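Local coordinates for flavodoxin (Aquifex aeolicus, PDB 2ARK), which probably serves as a low-potential electron donor to several redox enzymes, carrying electrons on an FMN cofactor, at residues Met4-Val9 against Trp52-Ala57; Ile10-Thr15 against Leu39-Glu44; Val125-Gly130 against Cys154-Arg159. All coordinates share one frame; numbering follows the deposited sequence.

Contact 1 (Met4-Val9 against Trp52-Ala57); sequences MGKVLV and WADGLA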
loop_
_atom_site.group_PDB
_atom_site.type_symbol
_atom_site.label_atom_id
_atom_site.label_comp_id
_atom_site.label_asym_id
_atom_site.label_seq_id
_atom_site.Cartn_x
_atom_site.Cartn_y
_atom_site.Cartn_z
HETATM N N MSE A 4 33.516 -9.206 5.870
HETATM C CA MSE A 4 32.971 -8.234 4.920
HETATM C C MSE A 4 31.450 -8.194 5.040
HETATM O O MSE A 4 30.819 -9.189 5.401
HETATM C CB MSE A 4 33.345 -8.604 3.483
HETATM C CG MSE A 4 34.807 -8.486 3.137
HETATM SE SE MSE A 4 35.237 -9.215 1.315
HETATM C CE MSE A 4 34.948 -7.499 0.230
ATOM N N GLY A 5 30.859 -7.046 4.735
ATOM C CA GLY A 5 29.411 -6.961 4.560
ATOM C C GLY A 5 29.003 -7.841 3.395
ATOM O O GLY A 5 29.657 -7.858 2.368
ATOM N N LYS A 6 27.935 -8.600 3.572
ATOM C CA LYS A 6 27.462 -9.559 2.574
ATOM C C LYS A 6 26.136 -9.048 1.992
ATOM O O LYS A 6 25.131 -8.953 2.717
ATOM C CB LYS A 6 27.268 -10.939 3.224
ATOM C CG LYS A 6 28.532 -11.719 3.463
ATOM C CD LYS A 6 28.523 -12.299 4.861
ATOM C CE LYS A 6 28.080 -13.747 4.924
ATOM N NZ LYS A 6 27.757 -14.119 6.330
ATOM N N VAL A 7 26.170 -8.682 0.702
ATOM C CA VAL A 7 25.008 -8.136 -0.012
ATOM C C VAL A 7 24.536 -9.046 -1.169
ATOM O O VAL A 7 25.325 -9.473 -2.019
ATOM C CB VAL A 7 25.293 -6.675 -0.488
ATOM C CG1 VAL A 7 24.246 -6.170 -1.472
ATOM C CG2 VAL A 7 25.355 -5.735 0.699
ATOM N N LEU A 8 23.247 -9.350 -1.185
ATOM C CA LEU A 8 22.619 -10.133 -2.264
ATOM C C LEU A 8 21.791 -9.203 -3.117
ATOM O O LEU A 8 20.878 -8.522 -2.621
ATOM C CB LEU A 8 21.694 -11.212 -1.692
ATOM C CG LEU A 8 21.400 -12.540 -2.406
ATOM C CD1 LEU A 8 19.963 -12.956 -2.134
ATOM C CD2 LEU A 8 21.724 -12.656 -3.947
ATOM N N VAL A 9 22.116 -9.141 -4.396
ATOM C CA VAL A 9 21.243 -8.466 -5.340
ATOM C C VAL A 9 20.564 -9.571 -6.131
ATOM O O VAL A 9 21.212 -10.299 -6.853
ATOM C CB VAL A 9 21.993 -7.470 -6.257
ATOM C CG1 VAL A 9 21.001 -6.703 -7.174
ATOM C CG2 VAL A 9 22.791 -6.507 -5.415
ATOM N N TRP A 52 23.261 -16.442 3.408
ATOM C CA TRP A 52 24.555 -15.796 3.351
ATOM C C TRP A 52 24.428 -14.279 3.518
ATOM O O TRP A 52 25.247 -13.677 4.196
ATOM C CB TRP A 52 25.219 -16.186 2.028
ATOM C CG TRP A 52 26.476 -15.484 1.709
ATOM C CD1 TRP A 52 27.744 -15.864 2.075
ATOM C CD2 TRP A 52 26.616 -14.271 0.939
ATOM N NE1 TRP A 52 28.660 -14.960 1.578
ATOM C CE2 TRP A 52 27.997 -13.976 0.879
ATOM C CE3 TRP A 52 25.707 -13.417 0.280
ATOM C CZ2 TRP A 52 28.498 -12.850 0.190
ATOM C CZ3 TRP A 52 26.206 -12.308 -0.409
ATOM C CH2 TRP A 52 27.584 -12.031 -0.442
ATOM N N ALA A 53 23.388 -13.672 2.946
ATOM C CA ALA A 53 23.246 -12.204 2.872
ATOM C C ALA A 53 22.989 -11.496 4.204
ATOM O O ALA A 53 22.175 -11.948 5.018
ATOM C CB ALA A 53 22.156 -11.827 1.881
ATOM N N ASP A 54 23.674 -10.375 4.423
ATOM C CA ASP A 54 23.308 -9.469 5.520
ATOM C C ASP A 54 22.214 -8.531 5.054
ATOM O O ASP A 54 21.306 -8.217 5.809
ATOM C CB ASP A 54 24.521 -8.660 5.999
ATOM C CG ASP A 54 25.578 -9.538 6.624
ATOM O OD1 ASP A 54 25.187 -10.383 7.452
ATOM O OD2 ASP A 54 26.784 -9.399 6.299
ATOM N N GLY A 55 22.340 -8.087 3.801
ATOM C CA GLY A 55 21.438 -7.165 3.154
ATOM C C GLY A 55 21.060 -7.688 1.785
ATOM O O GLY A 55 21.864 -8.359 1.134
ATOM N N LEU A 56 19.815 -7.400 1.386
ATOM C CA LEU A 56 19.241 -7.812 0.096
ATOM C C LEU A 56 18.657 -6.631 -0.669
ATOM O O LEU A 56 17.942 -5.814 -0.086
ATOM C CB LEU A 56 18.085 -8.803 0.293
ATOM C CG LEU A 56 18.380 -10.175 0.870
ATOM C CD1 LEU A 56 18.454 -10.072 2.423
ATOM C CD2 LEU A 56 17.293 -11.120 0.415
ATOM N N ALA A 57 18.941 -6.555 -1.972
ATOM C CA ALA A 57 18.161 -5.707 -2.871
ATOM C C ALA A 57 17.374 -6.634 -3.780
ATOM O O ALA A 57 17.922 -7.548 -4.367
ATOM C CB ALA A 57 19.067 -4.761 -3.669
HETATM O O HOH W 1 29.064 -9.629 7.062
#
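Lys6 and Trp52 make the main side-chain contact between Met4-Val9 and Trp52-Ala57. The lysine chain, bent at chi2 and chi3, lies over one face of the indole. Its CB makes a CH-pi contact 3.7 Å from the centroid of the Trp52 six-membered ring, while NZ sits over the five-membered ring in a longer cation-pi contact, 5.0 Å from that centroid. Trp52 CG stands anti to its backbone N (chi1 172°). Val7 O lies at the ring edge, in plane and near CZ3. A long aliphatic chain with a charged tip suits this partly exposed spot; Arg38 makes a second cation-pi contact with the indole.

Hydrogen bonds join the backbones. Lys6 O accepts from both Asp54 N (2.7 Å) and Gly55 N (3.1 Å), which ties the end of the turn after helix 47-52 to the strand. Asp54 OD2 receives Lys6 N on its anti side, somewhat out of the carboxylate plane, at 3.1 Å, so the aspartate takes the place of a backbone acceptor where strand pairing has not yet begun. Beyond it the ladder is regular: Leu8 N donates to Gly55 O, and Leu8 O accepts from Ala57 N at 2.8 Å.

Apolar contacts are small. Leu8 CB touches Ala53 CB at 3.7 Å, and Leu8 CD1 meets Leu56 CD2 on the same face. Val7, Val9 and Ala57 point to the other face, where small or beta-branched side chains suit the cover of helices 17-30 and 148-168. Strand 5-11, paired in parallel with both 35-41 and 55-61, is an inner strand of the 2-1-3-4-5 sheet of the flavodoxin-like fold.

Contact 2 (Ile10-Thr15 against Leu39-Glu44); sequences IYDTRT and LKHVDE. With PO4 (phosphate ion), chain G.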
loop_
_atom_site.group_PDB
_atom_site.type_symbol
_atom_site.label_atom_id
_atom_site.label_comp_id
_atom_site.label_asym_id
_atom_site.label_seq_id
_atom_site.Cartn_x
_atom_site.Cartn_y
_atom_site.Cartn_z
ATOM N N ILE A 10 19.255 -9.707 -5.956
ATOM C CA ILE A 10 18.519 -10.775 -6.626
ATOM C C ILE A 10 17.431 -10.104 -7.469
ATOM O O ILE A 10 16.796 -9.184 -6.991
ATOM C CB ILE A 10 17.975 -11.802 -5.572
ATOM C CG1 ILE A 10 17.340 -12.995 -6.233
ATOM C CG2 ILE A 10 16.988 -11.159 -4.536
ATOM C CD1 ILE A 10 16.389 -13.742 -5.227
ATOM N N TYR A 11 17.249 -10.502 -8.732
ATOM C CA TYR A 11 16.288 -9.787 -9.630
ATOM C C TYR A 11 15.550 -10.763 -10.550
ATOM O O TYR A 11 16.068 -11.825 -10.896
ATOM C CB TYR A 11 16.992 -8.692 -10.467
ATOM C CG TYR A 11 17.973 -9.301 -11.425
ATOM C CD1 TYR A 11 17.613 -9.579 -12.735
ATOM C CD2 TYR A 11 19.236 -9.694 -10.993
ATOM C CE1 TYR A 11 18.501 -10.227 -13.600
ATOM C CE2 TYR A 11 20.126 -10.308 -11.846
ATOM C CZ TYR A 11 19.758 -10.568 -13.144
ATOM O OH TYR A 11 20.640 -11.204 -13.975
ATOM N N ASP A 12 14.323 -10.394 -10.915
ATOM C CA ASP A 12 13.639 -10.952 -12.056
ATOM C C ASP A 12 13.655 -9.886 -13.149
ATOM O O ASP A 12 13.942 -8.711 -12.879
ATOM C CB ASP A 12 12.208 -11.330 -11.687
ATOM C CG ASP A 12 11.552 -12.251 -12.723
ATOM O OD1 ASP A 12 12.214 -12.623 -13.703
ATOM O OD2 ASP A 12 10.364 -12.584 -12.596
ATOM N N THR A 13 13.347 -10.277 -14.380
ATOM C CA THR A 13 13.274 -9.329 -15.497
ATOM C C THR A 13 12.400 -9.882 -16.663
ATOM O O THR A 13 12.386 -11.079 -16.930
ATOM C CB THR A 13 14.740 -8.930 -15.974
ATOM O OG1 THR A 13 14.671 -7.881 -16.936
ATOM C CG2 THR A 13 15.509 -10.134 -16.569
ATOM N N ARG A 14 11.636 -9.031 -17.337
ATOM C CA ARG A 14 11.073 -9.453 -18.631
ATOM C C ARG A 14 11.920 -9.150 -19.851
ATOM O O ARG A 14 12.073 -10.027 -20.697
ATOM C CB ARG A 14 9.600 -9.073 -18.886
ATOM C CG ARG A 14 9.008 -7.870 -18.153
ATOM C CD ARG A 14 7.830 -7.250 -19.015
ATOM N NE ARG A 14 6.452 -7.799 -18.906
ATOM C CZ ARG A 14 6.067 -8.919 -18.279
ATOM N NH1 ARG A 14 6.951 -9.708 -17.646
ATOM N NH2 ARG A 14 4.768 -9.248 -18.275
ATOM N N THR A 15 12.490 -7.947 -19.925
ATOM C CA THR A 15 13.237 -7.496 -21.117
ATOM C C THR A 15 14.708 -7.225 -20.896
ATOM O O THR A 15 15.447 -7.010 -21.862
ATOM C CB THR A 15 12.666 -6.201 -21.719
ATOM O OG1 THR A 15 12.660 -5.171 -20.707
ATOM C CG2 THR A 15 11.279 -6.446 -22.248
ATOM N N LEU A 39 25.375 -11.288 -7.193
ATOM C CA LEU A 39 24.308 -10.868 -8.141
ATOM C C LEU A 39 23.662 -12.097 -8.797
ATOM O O LEU A 39 24.339 -12.873 -9.497
ATOM C CB LEU A 39 24.893 -9.930 -9.192
ATOM C CG LEU A 39 24.064 -9.412 -10.368
ATOM C CD1 LEU A 39 22.791 -8.618 -9.925
ATOM C CD2 LEU A 39 24.948 -8.577 -11.303
ATOM N N LYS A 40 22.370 -12.316 -8.550
ATOM C CA LYS A 40 21.682 -13.495 -9.146
ATOM C C LYS A 40 20.348 -13.160 -9.797
ATOM O O LYS A 40 19.609 -12.367 -9.276
ATOM C CB LYS A 40 21.438 -14.595 -8.105
ATOM C CG LYS A 40 22.623 -14.924 -7.193
ATOM C CD LYS A 40 23.410 -16.141 -7.611
ATOM C CE LYS A 40 24.644 -16.304 -6.670
ATOM N NZ LYS A 40 25.328 -17.686 -6.601
ATOM N N HIS A 41 20.052 -13.765 -10.939
ATOM C CA HIS A 41 18.681 -13.836 -11.441
ATOM C C HIS A 41 17.884 -14.801 -10.500
ATOM O O HIS A 41 18.455 -15.747 -9.937
ATOM C CB HIS A 41 18.682 -14.295 -12.915
ATOM C CG HIS A 41 17.318 -14.442 -13.515
ATOM N ND1 HIS A 41 16.579 -13.370 -13.965
ATOM C CD2 HIS A 41 16.557 -15.538 -13.744
ATOM C CE1 HIS A 41 15.413 -13.796 -14.425
ATOM N NE2 HIS A 41 15.373 -15.108 -14.297
ATOM N N VAL A 42 16.589 -14.545 -10.317
ATOM C CA VAL A 42 15.737 -15.413 -9.499
ATOM C C VAL A 42 15.835 -16.940 -9.804
ATOM O O VAL A 42 15.817 -17.746 -8.866
ATOM C CB VAL A 42 14.254 -14.935 -9.477
ATOM C CG1 VAL A 42 13.613 -15.038 -10.828
ATOM C CG2 VAL A 42 13.459 -15.732 -8.497
ATOM N N ASP A 43 15.942 -17.325 -11.088
ATOM C CA ASP A 43 16.054 -18.740 -11.490
ATOM C C ASP A 43 17.398 -19.341 -11.076
ATOM O O ASP A 43 17.531 -20.561 -11.000
ATOM C CB ASP A 43 16.008 -18.916 -13.010
ATOM C CG ASP A 43 14.700 -18.488 -13.649
ATOM O OD1 ASP A 43 13.610 -18.574 -13.022
ATOM O OD2 ASP A 43 14.798 -18.076 -14.830
ATOM N N GLU A 44 18.389 -18.483 -10.857
ATOM C CA GLU A 44 19.734 -18.854 -10.438
ATOM C C GLU A 44 19.826 -18.993 -8.917
ATOM O O GLU A 44 20.601 -19.785 -8.420
ATOM C CB GLU A 44 20.652 -17.701 -10.847
ATOM C CG GLU A 44 21.938 -18.007 -11.557
ATOM C CD GLU A 44 22.848 -16.736 -11.696
ATOM O OE1 GLU A 44 22.321 -15.583 -11.884
ATOM O OE2 GLU A 44 24.103 -16.919 -11.632
HETATM P P PO4 G . 12.469 -5.797 -17.116
HETATM O O1 PO4 G . 11.576 -4.590 -16.952
HETATM O O2 PO4 G . 11.668 -6.920 -17.640
HETATM O O3 PO4 G . 13.514 -5.571 -18.147
HETATM O O4 PO4 G . 13.055 -6.228 -15.833
#
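Tyr11 and His41, bridged neighbours in the parallel ladder, form an offset edge-to-face aromatic pair, with the edge of His41 toward the face of Tyr11. The ring planes stand 72° apart with centroids 5.5 Å from each other, and His41 CA adds a CH-pi contact over the Tyr11 face. Tyr11 CG lies between its backbone N and carbonyl carbon (chi1 65°). The ring sits beside Lys40 and Leu39, its CE2 packing on Leu39 CD1 at 3.7 Å.

In the backbones, Tyr11 N donates to Lys40 O at 3.1 Å and Val42 N to Tyr11 O at 2.8 Å, the last rungs before the chains diverge. Asp12 OD1 accepts Thr13 N from above its carboxylate plane and approaches His41 CE1 to 3.5 Å, while OD2 is bonded to Ser68. Farther along, Thr15 N and OG1 donate to a phosphate ion that probably came from the crystallisation liquor and whose exact placement is doubtful; Thr18 also bonds it.

An anion in this loop at the strand's C-terminal end is consistent with the FMN-phosphate site of flavodoxins, where hydroxyls and amides receive the phosphate. Asp12 nearby and Asp43, in a weak bond with NE2, would tend to favour a protonated His41.

Contact 3 (Val125-Gly130 against Cys154-Arg159); sequences VTDYVG and CRRLGR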
loop_
_atom_site.group_PDB
_atom_site.type_symbol
_atom_site.label_atom_id
_atom_site.label_comp_id
_atom_site.label_asym_id
_atom_site.label_seq_id
_atom_site.Cartn_x
_atom_site.Cartn_y
_atom_site.Cartn_z
ATOM N N VAL A 125 15.462 5.325 0.179
ATOM C CA VAL A 125 16.554 6.309 0.255
ATOM C C VAL A 125 16.095 7.733 0.071
ATOM O O VAL A 125 15.371 8.044 -0.854
ATOM C CB VAL A 125 17.696 5.980 -0.753
ATOM C CG1 VAL A 125 18.759 7.046 -0.728
ATOM C CG2 VAL A 125 18.308 4.631 -0.445
ATOM N N THR A 126 16.529 8.609 0.967
ATOM C CA THR A 126 16.156 10.032 0.907
ATOM C C THR A 126 16.923 10.802 -0.166
ATOM O O THR A 126 16.406 11.756 -0.742
ATOM C CB THR A 126 16.425 10.723 2.242
ATOM O OG1 THR A 126 17.716 10.343 2.703
ATOM C CG2 THR A 126 15.373 10.328 3.300
ATOM N N ASP A 127 18.163 10.395 -0.412
ATOM C CA ASP A 127 19.049 11.074 -1.371
ATOM C C ASP A 127 18.361 11.515 -2.653
ATOM O O ASP A 127 17.624 10.756 -3.269
ATOM C CB ASP A 127 20.239 10.181 -1.753
ATOM C CG ASP A 127 21.056 9.788 -0.567
ATOM O OD1 ASP A 127 20.534 9.911 0.580
ATOM O OD2 ASP A 127 22.216 9.378 -0.781
ATOM N N TYR A 128 18.613 12.769 -3.025
ATOM C CA TYR A 128 18.332 13.222 -4.370
ATOM C C TYR A 128 19.589 13.116 -5.207
ATOM O O TYR A 128 20.650 13.674 -4.911
ATOM C CB TYR A 128 17.820 14.629 -4.397
ATOM C CG TYR A 128 16.343 14.747 -4.224
ATOM C CD1 TYR A 128 15.724 14.385 -3.013
ATOM C CD2 TYR A 128 15.553 15.277 -5.250
ATOM C CE1 TYR A 128 14.336 14.532 -2.833
ATOM C CE2 TYR A 128 14.178 15.448 -5.082
ATOM C CZ TYR A 128 13.581 15.067 -3.872
ATOM O OH TYR A 128 12.239 15.245 -3.713
ATOM N N VAL A 129 19.419 12.396 -6.282
ATOM C CA VAL A 129 20.481 11.904 -7.067
ATOM C C VAL A 129 20.397 12.743 -8.348
ATOM O O VAL A 129 21.312 12.802 -9.159
ATOM C CB VAL A 129 20.197 10.401 -7.173
ATOM C CG1 VAL A 129 19.819 9.941 -8.567
ATOM C CG2 VAL A 129 21.231 9.576 -6.409
ATOM N N GLY A 130 19.281 13.444 -8.470
ATOM C CA GLY A 130 19.054 14.447 -9.504
ATOM C C GLY A 130 18.111 15.485 -8.918
ATOM O O GLY A 130 17.444 15.237 -7.916
ATOM N N CYS A 154 20.232 3.866 -9.033
ATOM C CA CYS A 154 20.463 2.432 -8.910
ATOM C C CYS A 154 21.688 2.165 -8.100
ATOM O O CYS A 154 21.672 1.360 -7.196
ATOM C CB CYS A 154 20.615 1.777 -10.280
ATOM S SG CYS A 154 19.077 1.717 -11.240
ATOM N N ARG A 155 22.755 2.853 -8.430
ATOM C CA ARG A 155 23.951 2.816 -7.642
ATOM C C ARG A 155 23.711 3.222 -6.189
ATOM O O ARG A 155 24.181 2.539 -5.270
ATOM C CB ARG A 155 24.989 3.714 -8.280
ATOM C CG ARG A 155 25.523 3.249 -9.616
ATOM C CD ARG A 155 26.825 4.028 -9.950
ATOM N NE ARG A 155 27.154 3.894 -11.368
ATOM C CZ ARG A 155 26.860 4.796 -12.306
ATOM N NH1 ARG A 155 26.258 5.941 -11.975
ATOM N NH2 ARG A 155 27.185 4.563 -13.582
ATOM N N ARG A 156 22.979 4.311 -5.972
ATOM C CA ARG A 156 22.757 4.801 -4.609
ATOM C C ARG A 156 22.062 3.788 -3.684
ATOM O O ARG A 156 22.421 3.673 -2.492
ATOM C CB ARG A 156 21.993 6.130 -4.588
ATOM C CG ARG A 156 21.975 6.782 -3.201
ATOM C CD ARG A 156 23.427 7.129 -2.748
ATOM N NE ARG A 156 24.137 7.737 -3.865
ATOM C CZ ARG A 156 24.146 9.036 -4.132
ATOM N NH1 ARG A 156 24.793 9.471 -5.190
ATOM N NH2 ARG A 156 23.534 9.896 -3.339
ATOM N N LEU A 157 21.070 3.077 -4.229
ATOM C CA LEU A 157 20.411 2.008 -3.502
ATOM C C LEU A 157 21.385 0.990 -2.920
ATOM O O LEU A 157 21.339 0.706 -1.733
ATOM C CB LEU A 157 19.376 1.311 -4.379
ATOM C CG LEU A 157 18.478 0.358 -3.546
ATOM C CD1 LEU A 157 17.451 1.117 -2.601
ATOM C CD2 LEU A 157 17.807 -0.631 -4.440
ATOM N N GLY A 158 22.267 0.445 -3.767
ATOM C CA GLY A 158 23.242 -0.552 -3.346
ATOM C C GLY A 158 24.238 0.008 -2.352
ATOM O O GLY A 158 24.629 -0.691 -1.407
ATOM N N ARG A 159 24.648 1.257 -2.590
ATOM C CA ARG A 159 25.502 2.062 -1.698
ATOM C C ARG A 159 24.914 2.162 -0.288
ATOM O O ARG A 159 25.601 1.884 0.692
ATOM C CB ARG A 159 25.603 3.491 -2.246
ATOM C CG ARG A 159 26.909 4.221 -2.088
ATOM C CD ARG A 159 27.663 4.039 -0.781
ATOM N NE ARG A 159 29.035 3.691 -1.102
ATOM C CZ ARG A 159 30.128 4.423 -0.911
ATOM N NH1 ARG A 159 30.118 5.590 -0.294
ATOM N NH2 ARG A 159 31.266 3.929 -1.322
HETATM O O HOH W 2 23.057 12.662 -4.361
#
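This is a strand-on-helix contact, small and mostly buried, in which the end of strand 121-128 meets the middle of the long helix 148-168 that covers one side of the sheet. The axes of the short segments 125-128 and 154-159 approach to 9.8 Å at an angle of 136°. Val125 and Asp127, alternate residues of the weakly bonded strand, and Val129 at the corner after it point toward the helix, and Arg156 receives all three.

Arg156 CG is anti to its backbone N (chi1 -170°); the chain then bends at chi2 and chi3, and the guanidinium lies beside Asp127 and Val129. NH2 donates to Asp127 OD2 at 2.9 Å, nearly straight at 166°. The bridge uses a single arm: OD2 is met on its anti side and lies almost in the guanidinium plane, although the carboxylate itself is turned well away from that plane. Val129 CG2 covers one guanidinium face, 3.7 Å from Arg156 CZ, a place where a compact methyl can lie against the flat cation.

At Val129 the chain turns a corner, and Val129 and Gly130 form a classic beta bulge opposite Phe133. Strands 121-128 and 139-142 both pair with 90-97 in the parallel sheet of this flavodoxin-like fold, and the short strand 133-135 lies between them in the chain.

Charges are shared widely at this corner. Asp127 also bridges to Arg160 through OD2 and to Arg185 through OD1, while Arg156 NH1 bridges to Glu152; the buried carboxylate is thus probably well stabilised as an anion. A water accepts from Arg156 NH2 at 3.0 Å and donates to the carbonyl O of Tyr128, a residue whose side chain points away from the helix and packs on Trp83 of a second subunit. The remaining partners are hydrocarbon: Val125 CG1 lies 4.1 Å from Arg156 CG, and Val125 CG2 meets Leu157 CD1 at 4.2 Å.

In the fold
Contacts 1 and 2 share strand 5-11 and are continuous: Val9 O probably bonds Lys40 N, Ala57 O probably bonds Ile10 N, and Val9 packs on Leu39. Contact 1 joins that strand to 55-61 and is largely buried; contact 2 pairs it with 35-41 and is only partly so, ending in the phosphate-holding loop. Contact 3 lies on the other side of the chain's centre from contact 2, their centres about 21 Å apart, and sets a helix against a strand. Backbone ladders carry the first two, with rings and a lysine added toward their ends, whereas the third, though buried, depends on a side-chain salt bridge with thin apolar packing beside it.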